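Long-range contacts in SAM-dependent methyltransferase (Exiguobacterium sibiricum 255-15, PDB 3D2L), which probably transfers the methyl group of S-adenosylmethionine to an unspecified acceptor: residues Gln6-Asp12 / Glu68-Lys73; Trp26-Val31 / Leu133-Val137; Thr48-Asp53 / Arg79-Phe83. All blocks are in the same frame, centred on the assembly; numbering follows the deposited sequence.

Contact 1 of 3, residues Gln6-Asp12 / Glu68-Lys73; sequences QFAYVYD and EIAQEK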
# COMPACT_ATOMS: atom_id res chain seq x y z
N GLN A 6 -0.91 -20.92 7.11
CA GLN A 6 -0.88 -19.43 7.04
C GLN A 6 -1.41 -18.89 5.70
O GLN A 6 -0.62 -18.59 4.77
CB GLN A 6 0.53 -18.90 7.33
CG GLN A 6 0.95 -19.09 8.79
CD GLN A 6 2.39 -18.70 9.05
OE1 GLN A 6 3.30 -19.09 8.29
NE2 GLN A 6 2.62 -17.95 10.13
N PHE A 7 -2.73 -18.75 5.63
CA PHE A 7 -3.44 -18.23 4.46
C PHE A 7 -2.74 -17.04 3.80
O PHE A 7 -2.73 -16.93 2.58
CB PHE A 7 -4.89 -17.84 4.84
CG PHE A 7 -5.63 -17.10 3.74
CD1 PHE A 7 -6.25 -17.80 2.71
CD2 PHE A 7 -5.72 -15.72 3.74
CE1 PHE A 7 -6.93 -17.12 1.68
CE2 PHE A 7 -6.40 -15.04 2.73
CZ PHE A 7 -7.01 -15.75 1.70
N ALA A 8 -2.14 -16.15 4.61
CA ALA A 8 -1.49 -14.94 4.11
C ALA A 8 -0.47 -15.17 2.97
O ALA A 8 -0.29 -14.26 2.15
CB ALA A 8 -0.87 -14.14 5.25
N TYR A 9 0.16 -16.34 2.90
CA TYR A 9 1.09 -16.62 1.76
C TYR A 9 0.46 -16.60 0.35
O TYR A 9 1.17 -16.39 -0.66
CB TYR A 9 1.89 -17.92 1.97
CG TYR A 9 3.01 -17.68 2.97
CD1 TYR A 9 4.10 -16.86 2.63
CD2 TYR A 9 2.97 -18.25 4.24
CE1 TYR A 9 5.14 -16.61 3.54
CE2 TYR A 9 4.01 -18.02 5.16
CZ TYR A 9 5.08 -17.19 4.81
OH TYR A 9 6.09 -16.96 5.72
N VAL A 10 -0.85 -16.78 0.27
CA VAL A 10 -1.52 -16.71 -1.02
C VAL A 10 -1.35 -15.29 -1.62
O VAL A 10 -1.37 -15.12 -2.86
CB VAL A 10 -3.03 -17.10 -0.93
CG1 VAL A 10 -3.16 -18.46 -0.28
CG2 VAL A 10 -3.85 -16.02 -0.19
N TYR A 11 -1.20 -14.29 -0.75
CA TYR A 11 -0.98 -12.92 -1.22
C TYR A 11 0.43 -12.77 -1.76
O TYR A 11 0.63 -12.07 -2.76
CB TYR A 11 -1.25 -11.90 -0.12
CG TYR A 11 -2.70 -11.81 0.26
CD1 TYR A 11 -3.64 -11.32 -0.65
CD2 TYR A 11 -3.13 -12.21 1.52
CE1 TYR A 11 -5.00 -11.23 -0.30
CE2 TYR A 11 -4.48 -12.12 1.88
CZ TYR A 11 -5.40 -11.63 0.96
OH TYR A 11 -6.71 -11.54 1.33
N ASP A 12 1.40 -13.42 -1.14
CA ASP A 12 2.78 -13.31 -1.62
C ASP A 12 2.92 -13.96 -2.99
O ASP A 12 3.68 -13.46 -3.85
CB ASP A 12 3.76 -13.87 -0.60
CG ASP A 12 3.98 -12.90 0.57
OD1 ASP A 12 3.29 -11.87 0.61
OD2 ASP A 12 4.85 -13.12 1.42
N GLU A 68 2.28 -11.56 10.82
CA GLU A 68 2.96 -12.77 11.25
C GLU A 68 3.91 -13.28 10.17
O GLU A 68 5.04 -13.67 10.46
CB GLU A 68 1.95 -13.85 11.60
CG GLU A 68 1.26 -13.60 12.93
CD GLU A 68 0.08 -14.55 13.19
OE1 GLU A 68 0.00 -15.62 12.55
OE2 GLU A 68 -0.76 -14.21 14.05
N ILE A 69 3.45 -13.27 8.92
CA ILE A 69 4.28 -13.68 7.79
C ILE A 69 5.41 -12.66 7.60
O ILE A 69 6.55 -13.04 7.42
CB ILE A 69 3.47 -13.77 6.51
CG1 ILE A 69 2.31 -14.78 6.64
CG2 ILE A 69 4.36 -14.15 5.35
CD1 ILE A 69 2.69 -16.11 7.04
N ALA A 70 5.09 -11.37 7.66
CA ALA A 70 6.07 -10.28 7.58
C ALA A 70 7.22 -10.52 8.57
O ALA A 70 8.43 -10.53 8.20
CB ALA A 70 5.40 -8.92 7.83
N GLN A 71 6.85 -10.80 9.81
CA GLN A 71 7.85 -11.04 10.87
C GLN A 71 8.69 -12.27 10.63
O GLN A 71 9.90 -12.24 10.80
CB GLN A 71 7.15 -11.15 12.22
CG GLN A 71 8.06 -11.48 13.37
CD GLN A 71 7.30 -11.60 14.64
OE1 GLN A 71 6.38 -10.80 14.89
NE2 GLN A 71 7.63 -12.61 15.46
N GLU A 72 8.06 -13.37 10.25
CA GLU A 72 8.80 -14.59 9.96
C GLU A 72 9.82 -14.39 8.84
O GLU A 72 10.95 -14.84 8.96
CB GLU A 72 7.84 -15.75 9.71
CG GLU A 72 7.21 -16.20 11.04
CD GLU A 72 6.25 -17.41 10.94
OE1 GLU A 72 5.43 -17.46 9.99
OE2 GLU A 72 6.28 -18.25 11.87
N LYS A 73 9.44 -13.66 7.80
CA LYS A 73 10.34 -13.34 6.71
C LYS A 73 11.50 -12.47 7.18
O LYS A 73 12.64 -12.73 6.80
CB LYS A 73 9.55 -12.68 5.57
CG LYS A 73 8.56 -13.63 4.92
CD LYS A 73 7.97 -13.02 3.64
CE LYS A 73 7.19 -11.73 3.82
NZ LYS A 73 6.89 -11.09 2.48

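Contact 2 of 3, residues Trp26-Val31 / Leu133-Val137; sequences WVLEQV and LLFDV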
# COMPACT_ATOMS: atom_id res chain seq x y z
N TRP A 26 12.07 4.55 -5.77
CA TRP A 26 11.37 5.84 -5.69
C TRP A 26 11.49 6.46 -4.29
O TRP A 26 11.77 7.65 -4.16
CB TRP A 26 9.89 5.66 -6.10
CG TRP A 26 9.01 6.84 -5.83
CD1 TRP A 26 9.13 8.07 -6.37
CD2 TRP A 26 7.87 6.88 -4.97
NE1 TRP A 26 8.16 8.89 -5.88
CE2 TRP A 26 7.37 8.20 -5.02
CE3 TRP A 26 7.24 5.95 -4.16
CZ2 TRP A 26 6.23 8.60 -4.33
CZ3 TRP A 26 6.09 6.36 -3.44
CH2 TRP A 26 5.60 7.68 -3.55
N VAL A 27 11.30 5.66 -3.26
CA VAL A 27 11.43 6.13 -1.89
C VAL A 27 12.87 6.67 -1.73
O VAL A 27 13.07 7.74 -1.16
CB VAL A 27 11.06 5.04 -0.83
CG1 VAL A 27 11.35 5.54 0.63
CG2 VAL A 27 9.57 4.57 -0.97
N LEU A 28 13.86 5.94 -2.24
CA LEU A 28 15.28 6.34 -2.17
C LEU A 28 15.55 7.73 -2.79
O LEU A 28 16.48 8.43 -2.39
CB LEU A 28 16.15 5.25 -2.77
CG LEU A 28 16.29 4.03 -1.87
CD1 LEU A 28 16.87 2.88 -2.61
CD2 LEU A 28 17.14 4.36 -0.64
N GLU A 29 14.73 8.13 -3.77
CA GLU A 29 14.84 9.45 -4.39
C GLU A 29 14.30 10.56 -3.52
O GLU A 29 14.65 11.72 -3.73
CB GLU A 29 14.07 9.51 -5.70
CG GLU A 29 14.52 8.50 -6.72
CD GLU A 29 13.68 8.55 -8.01
OE1 GLU A 29 12.50 9.01 -7.97
OE2 GLU A 29 14.21 8.09 -9.05
N GLN A 30 13.44 10.23 -2.56
CA GLN A 30 12.80 11.21 -1.70
C GLN A 30 13.24 11.24 -0.26
O GLN A 30 13.10 12.28 0.36
CB GLN A 30 11.26 10.99 -1.65
CG GLN A 30 10.63 10.73 -2.96
CD GLN A 30 10.90 11.79 -3.98
OE1 GLN A 30 11.10 12.96 -3.64
NE2 GLN A 30 10.91 11.40 -5.25
N VAL A 31 13.74 10.12 0.27
CA VAL A 31 14.09 10.04 1.70
C VAL A 31 15.49 9.52 1.78
O VAL A 31 15.75 8.46 1.23
CB VAL A 31 13.10 9.10 2.48
CG1 VAL A 31 13.47 9.01 4.01
CG2 VAL A 31 11.66 9.57 2.27
N LEU A 133 5.67 12.39 3.63
CA LEU A 133 4.61 11.45 3.46
C LEU A 133 4.61 11.09 1.97
O LEU A 133 4.49 11.98 1.11
CB LEU A 133 3.23 12.00 3.86
CG LEU A 133 2.00 11.16 3.53
CD1 LEU A 133 2.06 9.71 4.21
CD2 LEU A 133 0.72 11.91 3.91
N LEU A 134 4.78 9.80 1.70
CA LEU A 134 4.82 9.26 0.35
C LEU A 134 3.75 8.21 0.20
O LEU A 134 3.62 7.35 1.05
CB LEU A 134 6.16 8.57 0.08
CG LEU A 134 7.40 9.41 -0.16
CD1 LEU A 134 7.83 10.08 1.11
CD2 LEU A 134 8.52 8.50 -0.71
N PHE A 135 2.99 8.26 -0.89
CA PHE A 135 2.00 7.25 -1.20
C PHE A 135 1.70 7.24 -2.70
O PHE A 135 1.87 8.23 -3.41
CB PHE A 135 0.65 7.41 -0.42
CG PHE A 135 -0.10 8.70 -0.71
CD1 PHE A 135 -1.04 8.77 -1.72
CD2 PHE A 135 0.12 9.83 0.04
CE1 PHE A 135 -1.73 9.94 -1.98
CE2 PHE A 135 -0.59 11.00 -0.21
CZ PHE A 135 -1.49 11.05 -1.22
N ASP A 136 1.25 6.08 -3.18
CA ASP A 136 0.85 5.91 -4.57
C ASP A 136 -0.55 5.32 -4.58
O ASP A 136 -0.91 4.47 -3.72
CB ASP A 136 1.83 5.02 -5.35
CG ASP A 136 2.02 3.66 -4.70
OD1 ASP A 136 2.73 3.56 -3.66
OD2 ASP A 136 1.49 2.68 -5.26
N VAL A 137 -1.35 5.80 -5.54
CA VAL A 137 -2.76 5.42 -5.65
C VAL A 137 -3.16 5.18 -7.08
O VAL A 137 -2.47 5.59 -8.01
CB VAL A 137 -3.72 6.51 -5.06
CG1 VAL A 137 -3.66 6.55 -3.52
CG2 VAL A 137 -3.45 7.89 -5.66

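Contact 3 of 3, residues Thr48-Asp53 / Arg79-Phe83; sequences TLLLAD and RHVDF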
# COMPACT_ATOMS: atom_id res chain seq x y z
N THR A 48 8.43 -3.61 2.80
CA THR A 48 8.98 -3.17 4.08
C THR A 48 10.36 -3.77 4.31
O THR A 48 11.31 -3.09 4.69
CB THR A 48 8.02 -3.53 5.26
OG1 THR A 48 6.63 -3.33 4.87
CG2 THR A 48 8.35 -2.70 6.50
N LEU A 49 10.50 -5.05 4.04
CA LEU A 49 11.80 -5.72 4.17
C LEU A 49 12.87 -5.18 3.22
O LEU A 49 14.07 -5.15 3.62
CB LEU A 49 11.65 -7.25 4.02
CG LEU A 49 10.74 -7.93 5.06
CD1 LEU A 49 10.89 -9.45 4.94
CD2 LEU A 49 11.08 -7.48 6.49
N LEU A 50 12.49 -4.79 1.99
CA LEU A 50 13.41 -4.14 1.05
C LEU A 50 13.81 -2.77 1.55
O LEU A 50 14.96 -2.38 1.45
CB LEU A 50 12.83 -4.07 -0.38
CG LEU A 50 12.63 -5.46 -0.98
CD1 LEU A 50 11.93 -5.33 -2.29
CD2 LEU A 50 13.99 -6.22 -1.12
N LEU A 51 12.84 -2.03 2.08
CA LEU A 51 13.11 -0.74 2.71
C LEU A 51 14.05 -0.87 3.89
O LEU A 51 14.95 -0.04 4.08
CB LEU A 51 11.77 -0.14 3.19
CG LEU A 51 10.86 0.38 2.06
CD1 LEU A 51 9.47 0.77 2.57
CD2 LEU A 51 11.55 1.57 1.39
N ALA A 52 13.90 -1.95 4.66
CA ALA A 52 14.77 -2.18 5.86
C ALA A 52 16.26 -2.30 5.49
O ALA A 52 17.14 -2.13 6.34
CB ALA A 52 14.32 -3.42 6.60
N ASP A 53 16.53 -2.57 4.22
CA ASP A 53 17.90 -2.60 3.75
C ASP A 53 18.50 -1.20 3.57
O ASP A 53 19.68 -1.07 3.37
CB ASP A 53 18.02 -3.42 2.47
CG ASP A 53 17.69 -4.88 2.71
OD1 ASP A 53 17.76 -5.34 3.86
OD2 ASP A 53 17.38 -5.57 1.73
N ARG A 79 16.71 -9.50 9.41
CA ARG A 79 16.41 -8.09 9.40
C ARG A 79 15.70 -7.71 10.68
O ARG A 79 14.92 -8.50 11.21
CB ARG A 79 15.52 -7.75 8.20
CG ARG A 79 16.27 -7.89 6.89
CD ARG A 79 15.37 -7.52 5.81
NE ARG A 79 15.95 -7.47 4.47
CZ ARG A 79 15.71 -8.35 3.50
NH1 ARG A 79 15.04 -9.47 3.73
NH2 ARG A 79 16.23 -8.14 2.31
N HIS A 80 15.97 -6.50 11.19
CA HIS A 80 15.23 -5.99 12.35
C HIS A 80 14.16 -5.02 11.89
O HIS A 80 14.45 -3.90 11.45
CB HIS A 80 16.13 -5.30 13.40
CG HIS A 80 15.35 -4.84 14.60
ND1 HIS A 80 14.82 -3.57 14.70
CD2 HIS A 80 14.93 -5.51 15.70
CE1 HIS A 80 14.14 -3.46 15.83
NE2 HIS A 80 14.19 -4.62 16.46
N VAL A 81 12.92 -5.46 12.00
CA VAL A 81 11.80 -4.67 11.61
C VAL A 81 10.62 -4.94 12.55
O VAL A 81 10.08 -6.04 12.61
CB VAL A 81 11.40 -4.93 10.15
CG1 VAL A 81 10.31 -4.01 9.76
CG2 VAL A 81 12.60 -4.72 9.20
N ASP A 82 10.23 -3.92 13.26
CA ASP A 82 9.08 -3.99 14.15
C ASP A 82 7.82 -3.90 13.31
O ASP A 82 7.73 -2.97 12.55
CB ASP A 82 9.08 -2.80 15.09
CG ASP A 82 10.11 -2.88 16.17
OD1 ASP A 82 10.33 -3.96 16.75
OD2 ASP A 82 10.70 -1.84 16.46
N PHE A 83 6.93 -4.88 13.42
CA PHE A 83 5.62 -4.87 12.80
C PHE A 83 4.58 -4.79 13.95
O PHE A 83 4.59 -5.58 14.94
CB PHE A 83 5.41 -6.12 11.93
CG PHE A 83 6.30 -6.20 10.70
CD1 PHE A 83 5.99 -5.50 9.54
CD2 PHE A 83 7.47 -7.00 10.70
CE1 PHE A 83 6.77 -5.59 8.42
CE2 PHE A 83 8.25 -7.08 9.61
CZ PHE A 83 7.91 -6.36 8.44

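Contact 1 of 3, residues Gln6-Asp12 / Glu68-Lys73
In this class I (Rossmann-like) methyltransferase residues 6-12, a turn running into helix 9-14, lie against helix 64-76, which links two parallel strands of the sheet. Ile69 is the central side chain. It enters a hollow lined by Gln6, Ala8 and Tyr9, with Ile69 CG1 3.5 Å from Ala8 CB. Ile69 CG1 also lies 4.2 Å from the centroid of the Tyr9 ring and 21° off the ring normal, a CH-pi contact over the face. The type I turn from Gln6 to Tyr9 brings these side chains together. Gln6, the first modelled residue, reaches one helical turn beyond Ile69, where its NE2 donates a 2.9 Å hydrogen bond to Glu72 OE1 near the surface. Tyr9 extends between this pair and a second polar link, from Asp12 to Lys73. Asp12 OD1 is hydrogen-bonded to Thr44 OG1, in the glycine-rich loop after strand 36-40 that usually binds S-adenosylmethionine in this family, while Asp12 OD2 forms a 3.1 Å salt bridge with Lys73 NZ.

Contact 2 of 3, residues Trp26-Val31 / Leu133-Val137
Leu134 slides its CD2 over the six-membered ring of Trp26, 4.2 Å from the ring centroid and only 10° off its normal, a CH-pi contact made face-on. The pair joins helix 20-30 to strand 131-138 of the Rossmann-like methyltransferase sheet, in classic helix-on-sheet packing. The short axes of 26-30 and 133-137 pass 10.3 Å apart and run roughly antiparallel, at 150°.

Leu134 is the main apolar projection of the strand here, and the helix closes round it. Its CD2 lies 4.1 Å from Val27 CG2 and 3.8 Å from Gln30 CG, while its CD1 lies 4.0 Å from Val31 CG2. Gln30 meets Leu134 with its aliphatic CG; its amide atoms OE1 and NE2 lie well beyond contact distance of Leu134 CD2. Alternation along the strand sends Leu133 and Phe135 to the other face of the sheet, where both touch Leu210 of helix 203-212; Phe135 also stacks on Phe238 of the adjoining antiparallel strand.

Trp26 reaches along the strand beyond Leu134. Its ring meets Phe237 edge-to-face, its edge lies near the backbone N of Phe135, and Trp26 CZ3 is 4.4 Å from Asp136 OD1. That carboxylate is engaged by other partners, with OD2 in a salt bridge to Arg235 and a hydrogen bond from Trp23, and OD1 accepting from the backbone N of Cys104. Towards the strand, the indole tip CH2 of Trp26 rests 3.8 Å from Leu134 CB and 3.8 Å from Phe135 N.

Contact 3 of 3, residues Thr48-Asp53 / Arg79-Phe83
Val81 is the bump, and Thr48, Leu49 and Ala52 line the hollow. Val81 CG2 settles against Ala52 CB at 3.4 Å, where the small alanine leaves room, and lies 4.2 Å from Leu49 CD2; the other methyl of Val81, CG1, meets Thr48 CG2 at 4.0 Å. Thr48, Leu49 and Ala52 thus form a shallow pocket. Leu49 in turn pushes CD2 towards the edge of the Phe83 ring, 3.9 Å from CZ, while Thr48 CG2 approaches Phe83 CE1 at 3.8 Å. In the Rossmann-like methyltransferase fold this fits the helix after the first strand, 36-40, to the chain leading into strand 82-85, the outermost parallel strand, and to the strand itself. Helix 64-76 closes round the same apolar patch, its Ala70 touching Phe83 and its Ala74 touching Leu49. The Thr48 hydroxyl OG1 is hydrogen-bonded to Asp39 OD2. Towards the surface Arg79 lies extended over Leu49 and Ala52, one face of its guanidinium on Leu49 O. Asp53 meets the edge of that group in a two-pronged salt bridge, with Arg79 NE to Asp53 OD1 and Arg79 NH2 to Asp53 OD2 both 2.9 Å.

From the N terminus the chain supplies the first half of contact 1, then that of contact 2 on helix 20-30, then that of contact 3 on helix 46-51. Residues 68-73 close the loop of contact 1, residues 79-83 that of contact 3 and residues 133-137 that of contact 2. Contact 3 is nested within contact 2, whereas contact 1 crosses both. Contacts 1 and 3 meet where helix 64-76 packs beside helix 46-51, Lys73 CB lying 3.6 Å from Leu49 CD1. Contacts 2 and 3 touch through Val27 and Leu51. Contact 1 ties the N-terminal segment to helix 64-76, contact 2 helix 20-30 to strand 131-138, and contact 3 helix 46-51 to the chain around strand 82-85.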